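Local coordinates for general Secretion Pathway Protein (Vibrio vulnificus, PDB 4G54) that probably binds peptidoglycan in the periplasm as part of the EpsAB fusion protein of the type II secretion system, at residues R65-W69 with Q70-Q74; L95-P99 with E100-L104; I147-L150 with D151-A155. One frame throughout, in Å; residues are numbered along the deposited sequence.

Contacts 1 and 2 belong to the peptidase C39-like region and meet directly; contact 3 lies in the putative peptidoglycan-binding region. The centres of contacts 1 and 2 are about 12 Å apart, and the indole of W69 joins them, its CH2 3.4 Å from D98 O at the hairpin turn. Both reach the same antiparallel sheet, contact 1 through the end of strand 60-66 and the short helix that follows, contact 2 through two of its strands. Contact 3, in helix 145-158, is separate: its nearest atoms are about 16 Å from contact 1 and about 18 Å from contact 2, and contacts 2 and 3 lie on opposite sides of the chain's centre.

Contact 1 (R65-W69 with Q70-Q74); sequences RQLNW and QELQQ
N68 and E71 bond to each other twice, each side chain taking the other residue's backbone N-H, and this reciprocal pairing makes the turn a capping box. The amide oxygen of N68, OD1, accepts from E71 N at 2.8 Å, the donor lying nearly along the C=O axis. In return E71 OE1 accepts from N68 N at 2.9 Å, on the anti side of the carboxylate and 27° out of its plane. The N68 amide and the E71 carboxylate end up stacked, their planes 20° apart. With its CG between backbone N and carbonyl carbon (chi1 59°), N68 turns OD1 toward the backbone N-H of E71.

E71 OE1 has a second donor in a water, 2.7 Å away, that also donates to Q66 O, so one carboxylate oxygen serves the cap and the end of the preceding strand. The N68 carbonyl is used as well: L72 N donates to N68 O in the carbonyl plane. One residue on, Q73 N reaches W69 O at 3.1 Å, the second i to i+4 bond of the helix.

Carbon contacts complete the turn. Q73 CG sits over the face of the W69 six-membered ring, 3.8 Å from its centroid and almost straight above it, a CH-pi contact. L72 divides its two methyls: CD2 lies at the edge of the indole, 4.0 Å from W69 CE3, while CD1 touches L67 CD2.

The capped turn thus passes the chain from edge strand 60-66 into helix 69-73. L72 rests on L79 and L81 of strand 79-85 and on V126 of strand 125-131, and W69 packs against V115, L118 and M119 of helix 115-121 and V97 of strand 88-97.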
loop_
_atom_site.group_PDB
_atom_site.type_symbol
_atom_site.label_atom_id
_atom_site.label_comp_id
_atom_site.label_asym_id
_atom_site.label_seq_id
_atom_site.Cartn_x
_atom_site.Cartn_y
_atom_site.Cartn_z
ATOM N N ARG A 65 -5.718 4.265 -10.147
ATOM C CA ARG A 65 -5.739 3.154 -11.131
ATOM C C ARG A 65 -7.207 2.802 -11.294
ATOM O O ARG A 65 -8.042 3.152 -10.458
ATOM C CB ARG A 65 -5.035 1.920 -10.561
ATOM C CG ARG A 65 -3.436 1.963 -10.667
ATOM C CD ARG A 65 -2.802 0.534 -10.845
ATOM N NE ARG A 65 -3.210 -0.424 -9.794
ATOM C CZ ARG A 65 -2.968 -0.308 -8.498
ATOM N NH1 ARG A 65 -2.197 0.679 -8.064
ATOM N NH2 ARG A 65 -3.457 -1.259 -7.624
ATOM N N GLN A 66 -7.508 2.114 -12.397
ATOM C CA GLN A 66 -8.875 1.516 -12.573
ATOM C C GLN A 66 -8.743 0.040 -12.422
ATOM O O GLN A 66 -7.881 -0.594 -13.143
ATOM C CB GLN A 66 -9.344 1.816 -13.995
ATOM C CG GLN A 66 -9.847 3.147 -14.113
ATOM C CD GLN A 66 -11.218 3.314 -13.516
ATOM O OE1 GLN A 66 -12.119 2.422 -13.580
ATOM N NE2 GLN A 66 -11.408 4.478 -12.952
ATOM N N LEU A 67 -9.534 -0.544 -11.508
ATOM C CA LEU A 67 -9.463 -2.007 -11.207
ATOM C C LEU A 67 -10.804 -2.611 -11.531
ATOM O O LEU A 67 -11.823 -1.896 -11.454
ATOM C CB LEU A 67 -9.193 -2.318 -9.738
ATOM C CG LEU A 67 -7.739 -2.319 -9.279
ATOM C CD1 LEU A 67 -6.944 -1.206 -9.852
ATOM C CD2 LEU A 67 -7.571 -2.414 -7.758
ATOM N N ASN A 68 -10.811 -3.922 -11.762
ATOM C CA ASN A 68 -12.109 -4.672 -11.759
ATOM C C ASN A 68 -12.210 -5.371 -10.402
ATOM O O ASN A 68 -11.313 -5.253 -9.499
ATOM C CB ASN A 68 -12.229 -5.597 -12.953
ATOM C CG ASN A 68 -11.106 -6.643 -13.006
ATOM O OD1 ASN A 68 -10.782 -7.225 -11.973
ATOM N ND2 ASN A 68 -10.505 -6.874 -14.174
ATOM N N TRP A 69 -13.316 -6.075 -10.145
ATOM C CA TRP A 69 -13.544 -6.674 -8.852
ATOM C C TRP A 69 -12.594 -7.817 -8.559
ATOM O O TRP A 69 -12.190 -7.989 -7.388
ATOM C CB TRP A 69 -15.030 -7.199 -8.855
ATOM C CG TRP A 69 -15.407 -8.052 -7.731
ATOM C CD1 TRP A 69 -16.030 -9.273 -7.842
ATOM C CD2 TRP A 69 -15.322 -7.794 -6.277
ATOM N NE1 TRP A 69 -16.333 -9.792 -6.598
ATOM C CE2 TRP A 69 -15.915 -8.921 -5.621
ATOM C CE3 TRP A 69 -14.815 -6.741 -5.492
ATOM C CZ2 TRP A 69 -15.997 -9.035 -4.222
ATOM C CZ3 TRP A 69 -14.903 -6.853 -4.098
ATOM C CH2 TRP A 69 -15.512 -7.968 -3.483
ATOM N N GLN A 70 -12.238 -8.597 -9.596
ATOM C CA GLN A 70 -11.241 -9.688 -9.449
ATOM C C GLN A 70 -9.934 -9.034 -8.949
ATOM O O GLN A 70 -9.336 -9.482 -7.953
ATOM C CB GLN A 70 -11.029 -10.437 -10.788
ATOM C CG GLN A 70 -9.884 -11.437 -10.674
ATOM C CD GLN A 70 -10.169 -12.751 -9.904
ATOM O OE1 GLN A 70 -11.203 -12.914 -9.193
ATOM N NE2 GLN A 70 -9.211 -13.719 -10.031
ATOM N N GLU A 71 -9.543 -7.918 -9.565
ATOM C CA GLU A 71 -8.270 -7.259 -9.180
ATOM C C GLU A 71 -8.366 -6.662 -7.766
ATOM O O GLU A 71 -7.400 -6.791 -6.973
ATOM C CB GLU A 71 -7.876 -6.200 -10.204
ATOM C CG GLU A 71 -7.458 -6.770 -11.530
ATOM C CD GLU A 71 -7.438 -5.761 -12.682
ATOM O OE1 GLU A 71 -8.112 -4.704 -12.638
ATOM O OE2 GLU A 71 -6.712 -6.055 -13.678
ATOM N N LEU A 72 -9.509 -6.085 -7.395
ATOM C CA LEU A 72 -9.631 -5.453 -6.123
ATOM C C LEU A 72 -9.461 -6.532 -5.048
ATOM O O LEU A 72 -8.792 -6.334 -4.034
ATOM C CB LEU A 72 -11.044 -4.816 -6.032
ATOM C CG LEU A 72 -11.213 -3.990 -4.738
ATOM C CD1 LEU A 72 -10.321 -2.734 -4.899
ATOM C CD2 LEU A 72 -12.641 -3.545 -4.560
ATOM N N GLN A 73 -10.000 -7.710 -5.276
ATOM C CA GLN A 73 -9.866 -8.781 -4.285
ATOM C C GLN A 73 -8.443 -9.189 -4.031
ATOM O O GLN A 73 -8.192 -9.746 -2.923
ATOM C CB GLN A 73 -10.634 -10.041 -4.747
ATOM C CG GLN A 73 -12.146 -9.839 -4.608
ATOM C CD GLN A 73 -12.891 -10.990 -5.296
ATOM O OE1 GLN A 73 -13.415 -10.882 -6.461
ATOM N NE2 GLN A 73 -12.921 -12.110 -4.604
ATOM N N GLN A 74 -7.514 -8.925 -4.968
ATOM C CA GLN A 74 -6.124 -9.339 -4.807
ATOM C C GLN A 74 -5.288 -8.280 -4.131
ATOM O O GLN A 74 -4.063 -8.431 -4.046
ATOM C CB GLN A 74 -5.524 -9.626 -6.195
ATOM C CG GLN A 74 -6.304 -10.623 -7.045
ATOM C CD GLN A 74 -6.174 -12.029 -6.555
ATOM O OE1 GLN A 74 -6.048 -12.291 -5.339
ATOM N NE2 GLN A 74 -6.207 -12.983 -7.499
HETATM O O HOH W 1 -8.613 -3.190 -14.852
#

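Contact 2 (L95-P99 with E100-L104)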
loop_
_atom_site.group_PDB
_atom_site.type_symbol
_atom_site.label_atom_id
_atom_site.label_comp_id
_atom_site.label_asym_id
_atom_site.label_seq_id
_atom_site.Cartn_x
_atom_site.Cartn_y
_atom_site.Cartn_z
ATOM N N LEU A 95 -10.465 -1.533 3.735
ATOM C CA LEU A 95 -9.522 -2.121 4.669
ATOM C C LEU A 95 -9.307 -3.546 4.340
ATOM O O LEU A 95 -8.134 -4.000 4.423
ATOM C CB LEU A 95 -10.069 -1.973 6.159
ATOM C CG LEU A 95 -9.272 -2.637 7.262
ATOM C CD1 LEU A 95 -7.929 -1.929 7.449
ATOM C CD2 LEU A 95 -10.126 -2.527 8.571
ATOM N N GLU A 96 -10.378 -4.323 4.110
ATOM C CA GLU A 96 -10.163 -5.720 3.688
ATOM C C GLU A 96 -11.278 -6.155 2.760
ATOM O O GLU A 96 -12.291 -5.525 2.687
ATOM C CB GLU A 96 -10.024 -6.659 4.838
ATOM C CG GLU A 96 -11.153 -6.626 5.787
ATOM C CD GLU A 96 -10.808 -7.525 7.033
ATOM O OE1 GLU A 96 -10.781 -7.046 8.167
ATOM O OE2 GLU A 96 -10.530 -8.732 6.804
ATOM N N VAL A 97 -11.042 -7.260 2.097
ATOM C CA VAL A 97 -11.944 -7.680 1.025
ATOM C C VAL A 97 -11.900 -9.179 0.906
ATOM O O VAL A 97 -10.816 -9.800 1.041
ATOM C CB VAL A 97 -11.558 -7.037 -0.337
ATOM C CG1 VAL A 97 -10.023 -7.254 -0.732
ATOM C CG2 VAL A 97 -12.492 -7.578 -1.458
ATOM N N ASP A 98 -13.077 -9.773 0.676
ATOM C CA ASP A 98 -13.151 -11.229 0.351
ATOM C C ASP A 98 -14.258 -11.380 -0.712
ATOM O O ASP A 98 -14.832 -10.363 -1.099
ATOM C CB ASP A 98 -13.286 -12.107 1.604
ATOM C CG ASP A 98 -14.652 -12.026 2.275
ATOM O OD1 ASP A 98 -15.667 -11.739 1.594
ATOM O OD2 ASP A 98 -14.737 -12.356 3.496
ATOM N N PRO A 99 -14.493 -12.583 -1.263
ATOM C CA PRO A 99 -15.537 -12.679 -2.325
ATOM C C PRO A 99 -16.928 -12.232 -1.955
ATOM O O PRO A 99 -17.727 -11.935 -2.868
ATOM C CB PRO A 99 -15.583 -14.186 -2.615
ATOM C CG PRO A 99 -14.163 -14.575 -2.359
ATOM C CD PRO A 99 -13.711 -13.828 -1.172
ATOM N N GLU A 100 -17.211 -12.167 -0.659
ATOM C CA GLU A 100 -18.568 -11.851 -0.254
ATOM C C GLU A 100 -18.813 -10.423 0.292
ATOM O O GLU A 100 -19.971 -9.942 0.262
ATOM C CB GLU A 100 -19.028 -12.898 0.787
ATOM C CG GLU A 100 -19.222 -14.337 0.223
ATOM C CD GLU A 100 -19.608 -15.312 1.338
ATOM O OE1 GLU A 100 -19.284 -15.021 2.512
ATOM O OE2 GLU A 100 -20.249 -16.347 1.071
ATOM N N ARG A 101 -17.770 -9.780 0.818
ATOM C CA ARG A 101 -17.957 -8.546 1.607
ATOM C C ARG A 101 -16.695 -7.717 1.576
ATOM O O ARG A 101 -15.598 -8.274 1.415
ATOM C CB ARG A 101 -18.242 -8.837 3.115
ATOM C CG ARG A 101 -17.014 -9.403 3.916
ATOM C CD ARG A 101 -15.823 -8.376 4.348
ATOM N NE ARG A 101 -14.401 -8.806 4.048
ATOM C CZ ARG A 101 -13.587 -9.449 4.912
ATOM N NH1 ARG A 101 -14.017 -9.730 6.154
ATOM N NH2 ARG A 101 -12.323 -9.804 4.565
ATOM N N VAL A 102 -16.834 -6.416 1.726
ATOM C CA VAL A 102 -15.640 -5.566 1.916
ATOM C C VAL A 102 -15.889 -4.811 3.221
ATOM O O VAL A 102 -17.030 -4.607 3.660
ATOM C CB VAL A 102 -15.456 -4.584 0.796
ATOM C CG1 VAL A 102 -15.029 -5.329 -0.516
ATOM C CG2 VAL A 102 -16.748 -3.672 0.545
ATOM N N VAL A 103 -14.774 -4.538 3.891
ATOM C CA VAL A 103 -14.808 -3.701 5.115
ATOM C C VAL A 103 -14.311 -2.332 4.752
ATOM O O VAL A 103 -13.240 -2.148 4.182
ATOM C CB VAL A 103 -13.960 -4.303 6.270
ATOM C CG1 VAL A 103 -13.934 -3.347 7.483
ATOM C CG2 VAL A 103 -14.577 -5.658 6.583
ATOM N N LEU A 104 -15.162 -1.333 5.006
ATOM C CA LEU A 104 -14.926 0.068 4.593
ATOM C C LEU A 104 -14.741 0.961 5.822
ATOM O O LEU A 104 -15.423 0.786 6.839
ATOM C CB LEU A 104 -16.107 0.549 3.771
ATOM C CG LEU A 104 -16.417 -0.304 2.528
ATOM C CD1 LEU A 104 -17.596 0.378 1.826
ATOM C CD2 LEU A 104 -15.166 -0.393 1.650
HETATM O O HOH W 2 -17.059 -13.649 3.702
#
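The R101 guanidinium lies between two acidic side chains. E96 OE2 forms a salt bridge with R101 NH2 at 3.1 Å, and E96 CG packs over one face. Over the opposite face, D98 OD2 stands 3.4 Å above the plane, with carboxylate and guanidinium stacked 13° apart. That second pairing is long and purely electrostatic, since no N-H points at the oxygen; R101 NE is buried without a partner. Bends at chi2 and chi3 fold the arginine back to reach both acids.

The turn positions D98: OD1 accepts from E100 N at 2.8 Å and from R101 N at 3.0 Å, the donors arriving from opposite faces of the carboxylate, while a water donates to D98 OD2 and E100 OE1. D98 N bonds to R101 O. L95 N donates to V103 O and V103 N to E96 O; L95 and E96 both face V103, a classic beta bulge.

V97 CG2 and V102 CG1 meet at 3.5 Å on the face away from E96 and V103, V102 against W69; V97 and P99 touch Q73 of helix 69-73. This antiparallel hairpin, strands 88-97 and 101-105, lies between strands 79-85 and 110-114, V102 reaching F113 of the latter.

Contact 3 (I147-L150 with D151-A155); sequences IEVL and DQLLA
L150 and L154, one helical turn apart, lie side by side and point the same way, joined through their methyls. Starting from L150 CB, the first neighbour is the backbone at the start of D151. CG, held anti to the backbone N (chi1 178°), comes to 4.0 Å from L154 CD1. From there the CD1 branch runs alongside L154, meeting L154 CD1 at 3.9 Å and L154 CG at a similar distance. Beyond the helix itself, the L150 side chain packs on F168 and on L196 and L199 of helix 193-202.

The same spacing recurs one ridge over, where V149 CG1 meets L153 CD1 at 3.8 Å. L153 CG lies beyond the V149 carbonyl oxygen, 3.3 Å from V149 O. Beneath these pairs the backbone is regular: L154 N donates to L150 O at 2.8 Å, and D151, Q152 and L153 make the equivalent i to i+4 bonds to I147, E148 and V149.

On the polar side a water donates to D151 OD2 (2.7 Å) and E148 O and accepts from Q152 NE2, so the E148 carbonyl has a second donor beside Q152 N. The buried D151 carboxylate is satisfied by the following loop as well as this water: OD1 accepts from L163 N and OD2 from T165 N, while E148 OE2 bonds to T166 OG1.

L154 also touches V176 and F179 of helix 170-182. I147, L150, L153 and L154, spaced three and four apart, line the apolar face of an amphipathic helix, consistent with the three-helix fold of peptidoglycan-binding domains.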
loop_
_atom_site.group_PDB
_atom_site.type_symbol
_atom_site.label_atom_id
_atom_site.label_comp_id
_atom_site.label_asym_id
_atom_site.label_seq_id
_atom_site.Cartn_x
_atom_site.Cartn_y
_atom_site.Cartn_z
ATOM N N ILE A 147 20.589 -1.862 0.434
ATOM C CA ILE A 147 20.719 -3.314 0.274
ATOM C C ILE A 147 20.135 -3.994 1.503
ATOM O O ILE A 147 19.421 -5.016 1.355
ATOM C CB ILE A 147 22.168 -3.703 0.088
ATOM C CG1 ILE A 147 22.801 -3.042 -1.146
ATOM C CG2 ILE A 147 22.256 -5.230 -0.042
ATOM C CD1 ILE A 147 21.957 -2.981 -2.434
ATOM N N GLU A 148 20.307 -3.423 2.691
ATOM C CA GLU A 148 19.710 -4.023 3.872
ATOM C C GLU A 148 18.216 -4.009 3.769
ATOM O O GLU A 148 17.507 -4.971 4.181
ATOM C CB GLU A 148 20.119 -3.242 5.157
ATOM C CG GLU A 148 21.606 -3.056 5.268
ATOM C CD GLU A 148 22.029 -2.109 6.418
ATOM O OE1 GLU A 148 21.188 -1.400 7.019
ATOM O OE2 GLU A 148 23.253 -2.090 6.690
ATOM N N VAL A 149 17.645 -2.897 3.248
ATOM C CA VAL A 149 16.222 -2.856 3.045
ATOM C C VAL A 149 15.662 -3.837 1.983
ATOM O O VAL A 149 14.683 -4.524 2.245
ATOM C CB VAL A 149 15.788 -1.396 2.589
ATOM C CG1 VAL A 149 14.316 -1.349 2.169
ATOM C CG2 VAL A 149 16.022 -0.454 3.774
ATOM N N LEU A 150 16.414 -4.006 0.873
ATOM C CA LEU A 150 16.133 -5.055 -0.137
ATOM C C LEU A 150 16.092 -6.453 0.521
ATOM O O LEU A 150 15.108 -7.200 0.332
ATOM C CB LEU A 150 17.214 -4.966 -1.272
ATOM C CG LEU A 150 16.962 -6.068 -2.264
ATOM C CD1 LEU A 150 15.593 -6.108 -2.905
ATOM C CD2 LEU A 150 18.094 -5.986 -3.342
ATOM N N ASP A 151 17.096 -6.674 1.375
ATOM C CA ASP A 151 17.266 -8.004 2.010
ATOM C C ASP A 151 15.972 -8.219 2.890
ATOM O O ASP A 151 15.323 -9.312 2.839
ATOM C CB ASP A 151 18.552 -7.932 2.773
ATOM C CG ASP A 151 18.914 -9.235 3.558
ATOM O OD1 ASP A 151 18.590 -10.346 3.086
ATOM O OD2 ASP A 151 19.526 -9.040 4.659
ATOM N N GLN A 152 15.583 -7.215 3.666
ATOM C CA GLN A 152 14.471 -7.376 4.554
ATOM C C GLN A 152 13.167 -7.557 3.779
ATOM O O GLN A 152 12.319 -8.411 4.193
ATOM C CB GLN A 152 14.342 -6.121 5.469
ATOM C CG GLN A 152 15.568 -6.075 6.401
ATOM C CD GLN A 152 15.556 -7.180 7.521
ATOM O OE1 GLN A 152 14.485 -7.704 7.917
ATOM N NE2 GLN A 152 16.784 -7.544 8.031
ATOM N N LEU A 153 12.971 -6.787 2.683
ATOM C CA LEU A 153 11.687 -6.894 1.928
ATOM C C LEU A 153 11.612 -8.254 1.238
ATOM O O LEU A 153 10.565 -8.885 1.169
ATOM C CB LEU A 153 11.686 -5.764 0.844
ATOM C CG LEU A 153 11.449 -4.404 1.423
ATOM C CD1 LEU A 153 11.654 -3.338 0.296
ATOM C CD2 LEU A 153 10.034 -4.288 1.983
ATOM N N LEU A 154 12.770 -8.732 0.736
ATOM C CA LEU A 154 12.704 -10.056 0.020
ATOM C C LEU A 154 12.370 -11.138 1.006
ATOM O O LEU A 154 11.577 -12.039 0.664
ATOM C CB LEU A 154 14.061 -10.448 -0.601
ATOM C CG LEU A 154 14.332 -9.737 -1.855
ATOM C CD1 LEU A 154 15.849 -9.943 -2.225
ATOM C CD2 LEU A 154 13.409 -10.406 -3.003
ATOM N N ALA A 155 12.920 -11.109 2.223
ATOM C CA ALA A 155 12.572 -12.130 3.232
ATOM C C ALA A 155 11.098 -12.052 3.591
ATOM O O ALA A 155 10.423 -13.074 3.752
ATOM C CB ALA A 155 13.474 -11.949 4.480
HETATM O O HOH W 3 19.158 -6.873 6.209
#